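Local structure of NADPH-dependent nitro/flavin reductase (Bacillus subtilis, 3N2S) at residues V43-S52 / H75-H86; Q150-L158 / D239-N247. The protein reduces flavin mononucleotide with NADPH as reductant, and also nitroaromatic compounds, quinones and azo dyes, working as an FMN-containing homodimer. All coordinates share one frame; numbering follows the deposited sequence.

Interaction 1: V43-S52 / H75-H86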
# COMPACT_ATOMS: atom_id res chain seq x y z
N VAL A 43 5.07 12.52 -5.60
CA VAL A 43 6.23 12.49 -4.69
C VAL A 43 7.11 11.26 -4.77
O VAL A 43 8.31 11.36 -4.45
CB VAL A 43 5.93 12.92 -3.23
CG1 VAL A 43 5.13 14.22 -3.19
CG2 VAL A 43 5.18 11.82 -2.47
N GLN A 44 6.54 10.09 -5.17
CA GLN A 44 7.27 8.81 -5.30
C GLN A 44 8.12 8.58 -4.03
O GLN A 44 9.34 8.40 -4.12
CB GLN A 44 8.13 8.80 -6.59
CG GLN A 44 7.31 8.94 -7.86
CD GLN A 44 8.12 9.42 -9.05
OE1 GLN A 44 8.80 8.66 -9.71
NE2 GLN A 44 8.02 10.69 -9.37
N ALA A 45 7.46 8.63 -2.87
CA ALA A 45 8.11 8.60 -1.55
C ALA A 45 8.57 7.22 -1.07
O ALA A 45 8.29 6.81 0.05
CB ALA A 45 7.21 9.28 -0.52
N TYR A 46 9.34 6.53 -1.92
CA TYR A 46 9.84 5.19 -1.59
C TYR A 46 11.17 4.89 -2.25
O TYR A 46 11.57 5.55 -3.22
CB TYR A 46 8.78 4.12 -1.98
CG TYR A 46 8.41 4.14 -3.45
CD1 TYR A 46 9.11 3.37 -4.37
CD2 TYR A 46 7.42 5.00 -3.92
CE1 TYR A 46 8.84 3.47 -5.74
CE2 TYR A 46 7.13 5.09 -5.28
CZ TYR A 46 7.85 4.33 -6.18
OH TYR A 46 7.56 4.43 -7.51
N SER A 47 11.82 3.84 -1.76
CA SER A 47 13.03 3.25 -2.31
C SER A 47 12.92 1.76 -2.22
O SER A 47 12.17 1.24 -1.38
CB SER A 47 14.28 3.75 -1.59
OG SER A 47 14.74 4.91 -2.27
N ILE A 48 13.60 1.06 -3.14
CA ILE A 48 13.59 -0.40 -3.21
C ILE A 48 15.04 -0.85 -3.13
O ILE A 48 15.85 -0.47 -3.98
CB ILE A 48 12.90 -0.90 -4.51
CG1 ILE A 48 11.49 -0.29 -4.69
CG2 ILE A 48 12.89 -2.44 -4.56
CD1 ILE A 48 10.87 -0.45 -6.13
N ILE A 49 15.37 -1.66 -2.12
CA ILE A 49 16.74 -2.16 -2.01
C ILE A 49 16.74 -3.63 -2.42
O ILE A 49 16.09 -4.44 -1.77
CB ILE A 49 17.36 -1.92 -0.60
CG1 ILE A 49 17.26 -0.41 -0.21
CG2 ILE A 49 18.85 -2.42 -0.57
CD1 ILE A 49 17.57 -0.11 1.18
N GLY A 50 17.45 -3.94 -3.51
CA GLY A 50 17.58 -5.30 -4.00
C GLY A 50 18.74 -5.99 -3.29
O GLY A 50 19.90 -5.60 -3.46
N VAL A 51 18.42 -6.99 -2.46
CA VAL A 51 19.42 -7.69 -1.65
C VAL A 51 19.80 -9.04 -2.29
O VAL A 51 18.98 -9.96 -2.38
CB VAL A 51 19.00 -7.82 -0.16
CG1 VAL A 51 20.17 -8.32 0.71
CG2 VAL A 51 18.47 -6.49 0.38
N SER A 52 21.05 -9.11 -2.78
CA SER A 52 21.61 -10.31 -3.40
C SER A 52 22.84 -10.81 -2.61
O SER A 52 23.21 -11.97 -2.76
CB SER A 52 21.95 -10.07 -4.87
OG SER A 52 22.93 -9.06 -4.99
N HIS A 75 15.51 -13.32 -5.80
CA HIS A 75 15.97 -11.98 -5.38
C HIS A 75 15.16 -11.56 -4.17
O HIS A 75 13.99 -11.94 -4.06
CB HIS A 75 15.77 -10.94 -6.51
CG HIS A 75 16.69 -9.74 -6.41
ND1 HIS A 75 18.06 -9.89 -6.33
CD2 HIS A 75 16.41 -8.42 -6.42
CE1 HIS A 75 18.57 -8.67 -6.27
NE2 HIS A 75 17.61 -7.76 -6.34
N PHE A 76 15.77 -10.76 -3.27
CA PHE A 76 15.06 -10.24 -2.11
C PHE A 76 15.01 -8.72 -2.18
O PHE A 76 16.06 -8.07 -2.16
CB PHE A 76 15.66 -10.74 -0.78
CG PHE A 76 14.83 -10.40 0.44
CD1 PHE A 76 13.55 -10.92 0.60
CD2 PHE A 76 15.34 -9.56 1.43
CE1 PHE A 76 12.79 -10.58 1.73
CE2 PHE A 76 14.58 -9.24 2.55
CZ PHE A 76 13.32 -9.76 2.70
N PHE A 77 13.80 -8.16 -2.30
CA PHE A 77 13.60 -6.72 -2.37
C PHE A 77 13.16 -6.18 -1.02
O PHE A 77 12.33 -6.79 -0.35
CB PHE A 77 12.52 -6.36 -3.42
CG PHE A 77 12.82 -6.78 -4.85
CD1 PHE A 77 13.41 -5.88 -5.74
CD2 PHE A 77 12.43 -8.03 -5.32
CE1 PHE A 77 13.62 -6.24 -7.08
CE2 PHE A 77 12.68 -8.40 -6.66
CZ PHE A 77 13.26 -7.49 -7.52
N VAL A 78 13.70 -5.01 -0.61
CA VAL A 78 13.25 -4.38 0.63
C VAL A 78 12.60 -3.05 0.25
O VAL A 78 13.26 -2.18 -0.32
CB VAL A 78 14.32 -4.23 1.75
CG1 VAL A 78 13.74 -3.51 2.98
CG2 VAL A 78 14.88 -5.60 2.15
N PHE A 79 11.30 -2.90 0.58
CA PHE A 79 10.56 -1.68 0.29
C PHE A 79 10.69 -0.74 1.45
O PHE A 79 10.41 -1.13 2.59
CB PHE A 79 9.07 -1.96 -0.05
CG PHE A 79 8.92 -2.45 -1.47
CD1 PHE A 79 8.54 -1.59 -2.48
CD2 PHE A 79 9.23 -3.77 -1.80
CE1 PHE A 79 8.45 -2.03 -3.81
CE2 PHE A 79 9.12 -4.23 -3.11
CZ PHE A 79 8.73 -3.35 -4.11
N CYS A 80 11.08 0.51 1.17
CA CYS A 80 11.26 1.54 2.20
C CYS A 80 10.40 2.74 1.95
O CYS A 80 10.34 3.18 0.80
CB CYS A 80 12.72 1.99 2.30
SG CYS A 80 13.92 0.66 2.49
N ALA A 81 9.89 3.36 3.03
CA ALA A 81 9.29 4.69 2.97
C ALA A 81 10.53 5.57 2.81
O ALA A 81 11.54 5.32 3.48
CB ALA A 81 8.55 5.00 4.27
N ASP A 82 10.52 6.52 1.87
CA ASP A 82 11.70 7.35 1.61
C ASP A 82 11.33 8.82 1.46
O ASP A 82 10.73 9.20 0.46
CB ASP A 82 12.48 6.85 0.36
CG ASP A 82 13.83 7.52 0.08
OD1 ASP A 82 14.01 8.68 0.48
OD2 ASP A 82 14.65 6.91 -0.64
N LEU A 83 11.76 9.64 2.42
CA LEU A 83 11.62 11.10 2.37
C LEU A 83 13.01 11.76 2.38
O LEU A 83 13.14 12.99 2.36
CB LEU A 83 10.72 11.60 3.50
CG LEU A 83 9.23 11.18 3.36
CD1 LEU A 83 8.43 11.50 4.58
CD2 LEU A 83 8.59 11.78 2.11
N TYR A 84 14.05 10.92 2.37
CA TYR A 84 15.46 11.36 2.32
C TYR A 84 15.75 12.02 0.97
O TYR A 84 16.44 13.05 0.91
CB TYR A 84 16.38 10.18 2.58
CG TYR A 84 17.86 10.47 2.39
CD1 TYR A 84 18.62 11.00 3.43
CD2 TYR A 84 18.51 10.14 1.21
CE1 TYR A 84 19.99 11.22 3.28
CE2 TYR A 84 19.88 10.35 1.05
CZ TYR A 84 20.62 10.88 2.10
OH TYR A 84 21.97 11.11 1.94
N ARG A 85 15.21 11.44 -0.12
CA ARG A 85 15.33 11.97 -1.49
C ARG A 85 14.86 13.44 -1.51
O ARG A 85 15.55 14.30 -2.05
CB ARG A 85 14.44 11.12 -2.43
CG ARG A 85 14.42 11.56 -3.90
CD ARG A 85 13.57 10.65 -4.79
NE ARG A 85 14.08 9.27 -4.76
CZ ARG A 85 13.42 8.23 -4.27
NH1 ARG A 85 12.18 8.38 -3.81
NH2 ARG A 85 13.98 7.03 -4.23
N HIS A 86 13.72 13.71 -0.86
CA HIS A 86 13.06 15.01 -0.75
C HIS A 86 13.88 15.95 0.14
O HIS A 86 14.08 17.11 -0.22
CB HIS A 86 11.59 14.82 -0.29
CG HIS A 86 10.92 13.73 -1.07
ND1 HIS A 86 11.14 12.38 -0.78
CD2 HIS A 86 10.14 13.80 -2.17
CE1 HIS A 86 10.47 11.69 -1.70
NE2 HIS A 86 9.84 12.51 -2.54
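Arg-85 meets the carbonyl of Tyr-46 end-on. NH1 and NH2 both bond to Tyr-46 O, each at 3.0 Å, and the oxygen lies in the guanidinium plane. The bend at chi3 (-60°) turns the otherwise extended arginine chain back to this carbonyl. NH2 also bonds Ala-180 O of the second subunit. Cut back to alanine, this position is likely to leave Tyr-46 O without both its guanidinium donors and Ala-180 O of the second subunit without this one. Ser-47 OG donates to the anti lone pair of Asp-82 OD2 at 2.6 Å; that oxygen also bonds Tyr-187 of the second subunit. Asp-82 OD1 caps the next helix by accepting from Arg-85 N (3.1 Å). His-86 NE2 points in its ring plane at Val-43 O, 2.7 Å away. Ile-48 and Phe-79 run side by side, with Ile-48 CG1 3.6 Å from Phe-79 CE1. Ile-48 CG2 reaches Phe-77 CD1 on the same sheet face. Ile-49, Val-51 and Val-78 lie on the other face, where Val-51 CG2 meets Val-78 CG2. Strands 46-51 and 75-82 are antiparallel neighbours in the nitroreductase sheet; 155-164 flanks 75-82, helix 104-127 touches Phe-77, and a second-subunit strand pairs in parallel with 46-51.

Interaction 2: Q150-L158 / D239-N247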
# COMPACT_ATOMS: atom_id res chain seq x y z
N GLN A 150 22.18 0.01 5.57
CA GLN A 150 22.84 1.33 5.68
C GLN A 150 21.89 2.44 5.20
O GLN A 150 22.25 3.28 4.37
CB GLN A 150 24.20 1.35 4.96
CG GLN A 150 25.25 0.44 5.63
CD GLN A 150 25.82 1.04 6.90
OE1 GLN A 150 26.52 2.06 6.88
NE2 GLN A 150 25.53 0.43 8.05
N THR A 151 20.63 2.38 5.67
CA THR A 151 19.63 3.37 5.27
C THR A 151 19.83 4.64 6.08
O THR A 151 20.04 4.57 7.29
CB THR A 151 18.20 2.83 5.34
OG1 THR A 151 17.94 2.31 6.64
CG2 THR A 151 17.90 1.80 4.25
N PRO A 152 19.77 5.81 5.43
CA PRO A 152 19.98 7.07 6.17
C PRO A 152 18.73 7.52 6.93
O PRO A 152 17.71 6.80 6.93
CB PRO A 152 20.37 8.04 5.06
CG PRO A 152 19.55 7.55 3.85
CD PRO A 152 19.51 6.05 4.00
N ASP A 153 18.76 8.72 7.52
CA ASP A 153 17.58 9.25 8.20
C ASP A 153 16.51 9.53 7.15
O ASP A 153 16.85 9.69 5.98
CB ASP A 153 17.91 10.52 9.00
CG ASP A 153 17.32 10.45 10.38
OD1 ASP A 153 16.24 11.04 10.60
OD2 ASP A 153 17.90 9.74 11.24
N HIS A 154 15.23 9.52 7.56
CA HIS A 154 14.08 9.72 6.64
C HIS A 154 13.85 8.56 5.68
O HIS A 154 13.17 8.70 4.67
CB HIS A 154 14.13 11.08 5.91
CG HIS A 154 14.21 12.23 6.85
ND1 HIS A 154 13.15 12.56 7.68
CD2 HIS A 154 15.25 13.05 7.12
CE1 HIS A 154 13.57 13.58 8.40
NE2 HIS A 154 14.82 13.91 8.11
N VAL A 155 14.44 7.40 6.01
CA VAL A 155 14.27 6.16 5.24
C VAL A 155 13.83 5.09 6.25
O VAL A 155 14.50 4.88 7.26
CB VAL A 155 15.50 5.73 4.38
CG1 VAL A 155 15.25 4.38 3.70
CG2 VAL A 155 15.83 6.78 3.34
N LEU A 156 12.66 4.47 6.00
CA LEU A 156 12.14 3.45 6.90
C LEU A 156 11.86 2.14 6.16
O LEU A 156 10.89 2.08 5.40
CB LEU A 156 10.85 3.95 7.61
CG LEU A 156 10.31 3.07 8.76
CD1 LEU A 156 11.22 3.16 10.02
CD2 LEU A 156 8.91 3.50 9.16
N PRO A 157 12.64 1.06 6.41
CA PRO A 157 12.29 -0.24 5.78
C PRO A 157 10.92 -0.69 6.33
O PRO A 157 10.65 -0.53 7.51
CB PRO A 157 13.43 -1.17 6.23
CG PRO A 157 14.57 -0.22 6.67
CD PRO A 157 13.82 0.93 7.29
N LEU A 158 10.03 -1.13 5.44
CA LEU A 158 8.66 -1.50 5.82
C LEU A 158 8.46 -3.00 5.78
O LEU A 158 7.85 -3.57 6.68
CB LEU A 158 7.64 -0.83 4.86
CG LEU A 158 7.78 0.69 4.65
CD1 LEU A 158 6.75 1.19 3.66
CD2 LEU A 158 7.62 1.44 5.99
N ASP A 239 8.31 4.69 19.15
CA ASP A 239 9.43 5.61 19.27
C ASP A 239 10.42 5.47 18.15
O ASP A 239 10.98 6.48 17.74
CB ASP A 239 10.15 5.44 20.62
CG ASP A 239 9.25 5.73 21.82
OD1 ASP A 239 8.48 6.72 21.76
OD2 ASP A 239 9.30 4.96 22.79
N TYR A 240 10.69 4.22 17.68
CA TYR A 240 11.69 4.01 16.62
C TYR A 240 11.36 4.73 15.31
O TYR A 240 12.27 5.29 14.70
CB TYR A 240 12.03 2.52 16.40
CG TYR A 240 13.17 2.35 15.43
CD1 TYR A 240 14.49 2.48 15.85
CD2 TYR A 240 12.93 2.15 14.07
CE1 TYR A 240 15.54 2.39 14.94
CE2 TYR A 240 13.97 2.07 13.16
CZ TYR A 240 15.28 2.18 13.60
OH TYR A 240 16.30 2.11 12.69
N VAL A 241 10.07 4.72 14.88
CA VAL A 241 9.74 5.44 13.64
C VAL A 241 10.05 6.95 13.75
O VAL A 241 10.56 7.53 12.80
CB VAL A 241 8.33 5.13 13.03
CG1 VAL A 241 8.11 3.62 12.89
CG2 VAL A 241 7.21 5.78 13.82
N LYS A 242 9.79 7.55 14.93
CA LYS A 242 10.07 8.96 15.25
C LYS A 242 11.57 9.24 15.20
O LYS A 242 11.96 10.29 14.68
CB LYS A 242 9.50 9.32 16.64
CG LYS A 242 7.98 9.33 16.69
CD LYS A 242 7.47 9.54 18.11
CE LYS A 242 5.98 9.30 18.23
NZ LYS A 242 5.16 10.38 17.59
N GLU A 243 12.40 8.29 15.69
CA GLU A 243 13.87 8.34 15.67
C GLU A 243 14.37 8.44 14.22
O GLU A 243 15.39 9.08 13.97
CB GLU A 243 14.45 7.09 16.37
CG GLU A 243 15.95 7.07 16.58
CD GLU A 243 16.48 5.82 17.26
OE1 GLU A 243 15.77 5.26 18.13
OE2 GLU A 243 17.61 5.40 16.94
N LYS A 244 13.65 7.81 13.27
CA LYS A 244 14.02 7.83 11.86
C LYS A 244 13.48 9.03 11.09
O LYS A 244 13.75 9.17 9.90
CB LYS A 244 13.65 6.49 11.18
CG LYS A 244 14.50 5.32 11.66
CD LYS A 244 15.91 5.29 11.07
CE LYS A 244 16.98 5.43 12.12
NZ LYS A 244 18.33 5.27 11.53
N GLY A 245 12.74 9.90 11.78
CA GLY A 245 12.20 11.12 11.21
C GLY A 245 10.79 11.03 10.68
O GLY A 245 10.42 11.82 9.81
N PHE A 246 9.96 10.11 11.21
CA PHE A 246 8.59 9.97 10.75
C PHE A 246 7.58 10.07 11.86
O PHE A 246 7.87 9.70 12.99
CB PHE A 246 8.37 8.59 10.08
CG PHE A 246 9.12 8.37 8.79
CD1 PHE A 246 8.51 8.60 7.57
CD2 PHE A 246 10.44 7.91 8.80
CE1 PHE A 246 9.20 8.38 6.36
CE2 PHE A 246 11.12 7.68 7.60
CZ PHE A 246 10.49 7.93 6.39
N ASN A 247 6.35 10.47 11.51
CA ASN A 247 5.17 10.43 12.39
C ASN A 247 5.32 11.18 13.73
O ASN A 247 4.75 10.77 14.75
CB ASN A 247 4.85 8.95 12.61
CG ASN A 247 3.47 8.66 13.09
OD1 ASN A 247 2.51 9.26 12.64
ND2 ASN A 247 3.37 7.67 13.96
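The ring of Phe-246 meets the backbone of His-154 and Val-155, with Val-155 N at its edge. Its CZ comes within 3.3 Å of His-154 O. The His-154 ring has Asp-153 OD1 over one face, offset toward the rim, and Gly-245 O at its edge. The contact joins a type II beta turn, Pro-152 to Val-155, to the Schellman motif that ends helix 237-243. Gly-245 supplies the positive phi (94°) of that motif. A CB there would be jammed against the carbonyl of Lys-244 and would also crowd His-154 ND1, which fits a glycine. Leu-156 points from the start of strand 155-164 toward the helix. With CG anti to the backbone N (chi1 -171°), its branches reach the last helical turn. Leu-156 CD2 lies 3.8 Å from Val-241 CG1, and CD1 lies 4.3 Å from Tyr-240 CE2. Leu-156 CB is 3.7 Å from Phe-246 CE2. Tyr-240 OH bonds Thr-146 of helix 142-149, and Phe-246 also packs on Phe-107 of helix 104-127. Helix 237-243 thus packs beside the start of strand 155-164. One direct hydrogen bond links turn and cap: His-154 N donates to Lys-244 O at 2.8 Å, nearly in line with the carbonyl bond.

Overall arrangement
After helices 3-9 and 24-35 the chain forms strand 46-51. It passes through helix 54-63 and returns as strand 75-82, where interaction 1 closes a short loop. Helices 84-92, 104-127 and 142-149, with strand 131-135 among them, come next. Interaction 2 then opens at 150-158, and its loop of 80 residues closes only near the C terminus. The two loops follow in series and neither nest nor cross. They meet through the sheet, where strands 75-82 and 155-164 are neighbours: Ala-81 N lies 2.9 Å from Leu-156 O, probably a hydrogen bond. Interaction 1 sets the strand outermost within this chain, and the sheet runs on into the second subunit. Interaction 2 fastens the C-terminal helix to the same sheet.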